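Local coordinates for ethyl tert-butyl ether degradation EthD protein (Ralstonia eutropha JMP134, PDB 3BF4), which is of unknown function but adopts a ferredoxin-like fold and belongs to the EthD family, to which an oxidoreductase role is tentatively assigned, at residues A[56-61]-A[81-86]. The protein carries 3 engineered substitutions. Residues are numbered along the deposited sequence; the frame is centred on the assembly and turned at random.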
ATOM      1  N   CYS A  56      -3.369   5.332 -15.767  1.00 58.27           N
ATOM      2  CA  CYS A  56      -2.599   5.417 -14.531  1.00 55.77           C
ATOM      3  C   CYS A  56      -1.847   6.745 -14.486  1.00 55.66           C
ATOM      4  O   CYS A  56      -1.099   7.051 -15.418  1.00 52.91           O
ATOM      5  CB  CYS A  56      -1.614   4.261 -14.474  1.00 56.15           C
ATOM      6  SG  CYS A  56      -0.516   4.282 -13.035  1.00 57.45           S
ATOM      7  N   ALA A  57      -2.062   7.529 -13.420  1.00 53.79           N
ATOM      8  CA  ALA A  57      -1.376   8.815 -13.214  1.00 53.59           C
ATOM      9  C   ALA A  57       0.101   8.595 -12.886  1.00 53.74           C
ATOM     10  O   ALA A  57       0.966   9.271 -13.417  1.00 53.75           O
ATOM     11  CB  ALA A  57      -2.048   9.617 -12.080  1.00 52.02           C
ATOM     12  N   TYR A  58       0.364   7.671 -11.967  1.00 53.51           N
ATOM     13  CA  TYR A  58       1.725   7.292 -11.583  1.00 53.45           C
ATOM     14  C   TYR A  58       1.695   5.994 -10.816  1.00 53.79           C
ATOM     15  O   TYR A  58       0.631   5.564 -10.364  1.00 54.77           O
ATOM     16  CB  TYR A  58       2.415   8.371 -10.722  1.00 53.13           C
ATOM     17  CG  TYR A  58       1.711   8.674  -9.419  1.00 51.95           C
ATOM     18  CD1 TYR A  58       0.800   9.724  -9.331  1.00 51.50           C
ATOM     19  CD2 TYR A  58       1.956   7.911  -8.264  1.00 52.53           C
ATOM     20  CE1 TYR A  58       0.138  10.012  -8.127  1.00 53.70           C
ATOM     21  CE2 TYR A  58       1.293   8.183  -7.052  1.00 53.01           C
ATOM     22  CZ  TYR A  58       0.398   9.243  -6.990  1.00 54.31           C
ATOM     23  OH  TYR A  58      -0.240   9.522  -5.821  1.00 50.94           O
ATOM     24  N   TYR A  59       2.870   5.379 -10.692  1.00 54.65           N
ATOM     25  CA  TYR A  59       3.044   4.180  -9.901  1.00 54.48           C
ATOM     26  C   TYR A  59       4.107   4.379  -8.824  1.00 54.96           C
ATOM     27  O   TYR A  59       4.889   5.325  -8.884  1.00 53.41           O
ATOM     28  CB  TYR A  59       3.340   2.949 -10.773  1.00 55.63           C
ATOM     29  CG  TYR A  59       4.685   2.906 -11.480  1.00 53.63           C
ATOM     30  CD1 TYR A  59       5.839   2.465 -10.811  1.00 56.24           C
ATOM     31  CD2 TYR A  59       4.799   3.243 -12.829  1.00 54.09           C
ATOM     32  CE1 TYR A  59       7.100   2.406 -11.468  1.00 52.70           C
ATOM     33  CE2 TYR A  59       6.045   3.183 -13.496  1.00 57.21           C
ATOM     34  CZ  TYR A  59       7.190   2.764 -12.806  1.00 57.32           C
ATOM     35  OH  TYR A  59       8.411   2.708 -13.452  1.00 58.10           O
ATOM     36  N   THR A  60       4.069   3.500  -7.824  1.00 52.90           N
ATOM     37  CA  THR A  60       5.048   3.449  -6.744  1.00 54.20           C
ATOM     38  C   THR A  60       5.573   2.012  -6.658  1.00 53.65           C
ATOM     39  O   THR A  60       4.876   1.075  -7.053  1.00 52.13           O
ATOM     40  CB  THR A  60       4.434   3.833  -5.349  1.00 54.05           C
ATOM     41  OG1 THR A  60       3.622   2.768  -4.854  1.00 55.76           O
ATOM     42  CG2 THR A  60       3.607   5.110  -5.413  1.00 52.53           C
ATOM     43  N   VAL A  61       6.786   1.849  -6.136  1.00 54.07           N
ATOM     44  CA  VAL A  61       7.418   0.534  -5.942  1.00 54.06           C
ATOM     45  C   VAL A  61       8.172   0.537  -4.607  1.00 54.70           C
ATOM     46  O   VAL A  61       8.790   1.542  -4.241  1.00 55.15           O
ATOM     47  CB  VAL A  61       8.437   0.192  -7.060  1.00 53.42           C
ATOM     48  CG1 VAL A  61       8.967  -1.257  -6.898  1.00 51.36           C
ATOM     49  CG2 VAL A  61       7.841   0.381  -8.435  1.00 52.76           C
ATOM     50  N   ALA A  81       2.034   0.037  -6.472  1.00 54.01           N
ATOM     51  CA  ALA A  81       0.711   0.622  -6.551  1.00 53.73           C
ATOM     52  C   ALA A  81       0.567   1.458  -7.808  1.00 53.75           C
ATOM     53  O   ALA A  81       1.483   2.171  -8.160  1.00 50.30           O
ATOM     54  CB  ALA A  81       0.395   1.445  -5.313  1.00 52.15           C
ATOM     55  N   PHE A  82      -0.580   1.321  -8.482  1.00 53.91           N
ATOM     56  CA  PHE A  82      -0.941   2.122  -9.641  1.00 53.72           C
ATOM     57  C   PHE A  82      -2.073   3.044  -9.180  1.00 52.65           C
ATOM     58  O   PHE A  82      -3.135   2.566  -8.771  1.00 50.94           O
ATOM     59  CB  PHE A  82      -1.404   1.236 -10.801  1.00 54.04           C
ATOM     60  CG  PHE A  82      -0.389   0.220 -11.206  1.00 56.89           C
ATOM     61  CD1 PHE A  82       0.682   0.580 -12.031  1.00 58.85           C
ATOM     62  CD2 PHE A  82      -0.477  -1.093 -10.752  1.00 57.69           C
ATOM     63  CE1 PHE A  82       1.662  -0.369 -12.403  1.00 58.67           C
ATOM     64  CE2 PHE A  82       0.483  -2.044 -11.124  1.00 58.00           C
ATOM     65  CZ  PHE A  82       1.553  -1.685 -11.948  1.00 57.72           C
ATOM     66  N   ILE A  83      -1.813   4.348  -9.211  1.00 52.11           N
ATOM     67  CA  ILE A  83      -2.778   5.379  -8.846  1.00 53.01           C
ATOM     68  C   ILE A  83      -3.473   5.731 -10.162  1.00 53.39           C
ATOM     69  O   ILE A  83      -2.805   6.142 -11.132  1.00 50.52           O
ATOM     70  CB  ILE A  83      -2.093   6.591  -8.146  1.00 53.57           C
ATOM     71  CG1 ILE A  83      -1.685   6.198  -6.716  1.00 56.58           C
ATOM     72  CG2 ILE A  83      -3.020   7.827  -8.082  1.00 50.99           C
ATOM     73  CD1 ILE A  83      -0.629   5.094  -6.626  1.00 57.87           C
ATOM     74  N   CYS A  84      -4.793   5.516 -10.196  1.00 52.47           N
ATOM     75  CA  CYS A  84      -5.625   5.693 -11.390  1.00 53.28           C
ATOM     76  C   CYS A  84      -6.856   6.524 -11.076  1.00 54.27           C
ATOM     77  O   CYS A  84      -7.484   6.339 -10.027  1.00 54.71           O
ATOM     78  CB  CYS A  84      -6.081   4.314 -11.883  1.00 53.59           C
ATOM     79  SG  CYS A  84      -4.691   3.166 -12.208  1.00 55.35           S
ATOM     80  N   ASP A  85      -7.204   7.422 -11.987  1.00 55.33           N
ATOM     81  CA  ASP A  85      -8.391   8.285 -11.827  1.00 57.63           C
ATOM     82  C   ASP A  85      -9.716   7.512 -11.988  1.00 56.01           C
ATOM     83  O   ASP A  85     -10.725   7.910 -11.415  1.00 57.45           O
ATOM     84  CB  ASP A  85      -8.338   9.471 -12.809  1.00 57.97           C
ATOM     85  CG  ASP A  85      -7.145  10.417 -12.545  1.00 66.92           C
ATOM     86  OD1 ASP A  85      -6.970  10.891 -11.389  1.00 69.30           O
ATOM     87  OD2 ASP A  85      -6.390  10.701 -13.512  1.00 76.35           O
ATOM     88  N   SER A  86      -9.691   6.396 -12.721  1.00 55.77           N
ATOM     89  CA  SER A  86     -10.878   5.585 -13.003  1.00 56.14           C
ATOM     90  C   SER A  86     -10.604   4.095 -12.922  1.00 55.43           C
ATOM     91  O   SER A  86      -9.681   3.614 -13.585  1.00 55.68           O
ATOM     92  CB  SER A  86     -11.349   5.917 -14.430  1.00 56.83           C
ATOM     93  OG  SER A  86     -12.237   4.946 -14.965  1.00 59.13           O
TER
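Ile-83 lies over one face of the Tyr-58 ring: its CB sits 3.9 Å from the ring centroid in a CH-pi contact, while CG1 comes within 3.6 Å of Tyr-58 CE2 and CG2 reaches the CE1 side. The ring reaches its partner because CG of Tyr-58 stands between backbone N and carbonyl carbon (chi1 60°), which turns it back over the neighbouring strand. The phenol OH is hydrogen-bonded to Glu-123, and Arg-124 of the second subunit makes a cation-pi contact with the ring. The backbones of the same two residues are joined as well, Ile-83 N donating to Tyr-58 O (3.0 Å, 165° at the hydrogen). Farther along, Thr-60 N donates to Ala-81 O (2.9 Å) and Ala-81 N to Thr-60 O (3.1 Å), closing a hydrogen-bonded pair. These antiparallel strands, 58-66 and 76-84, form the beta hairpin that lies between the two helices of the ferredoxin-like fold in sequence; Val-61 pairs with a strand of the second subunit, carrying the sheet across the interface. On the helix-facing side, Tyr-59 CB packs 3.8 Å from Phe-82 CD1, and Cys-56 SG approaches the edge of the Phe-82 ring, 5.3 Å from its centroid. Met-45, Val-48 and Leu-52 of helix 37-52 cover that phenylalanine. Ala-57 N donates to Ile-83 O (2.8 Å) with a more bent N-H...O angle of 140°, and Cys-84 SG rests against CA and CB of Cys-56.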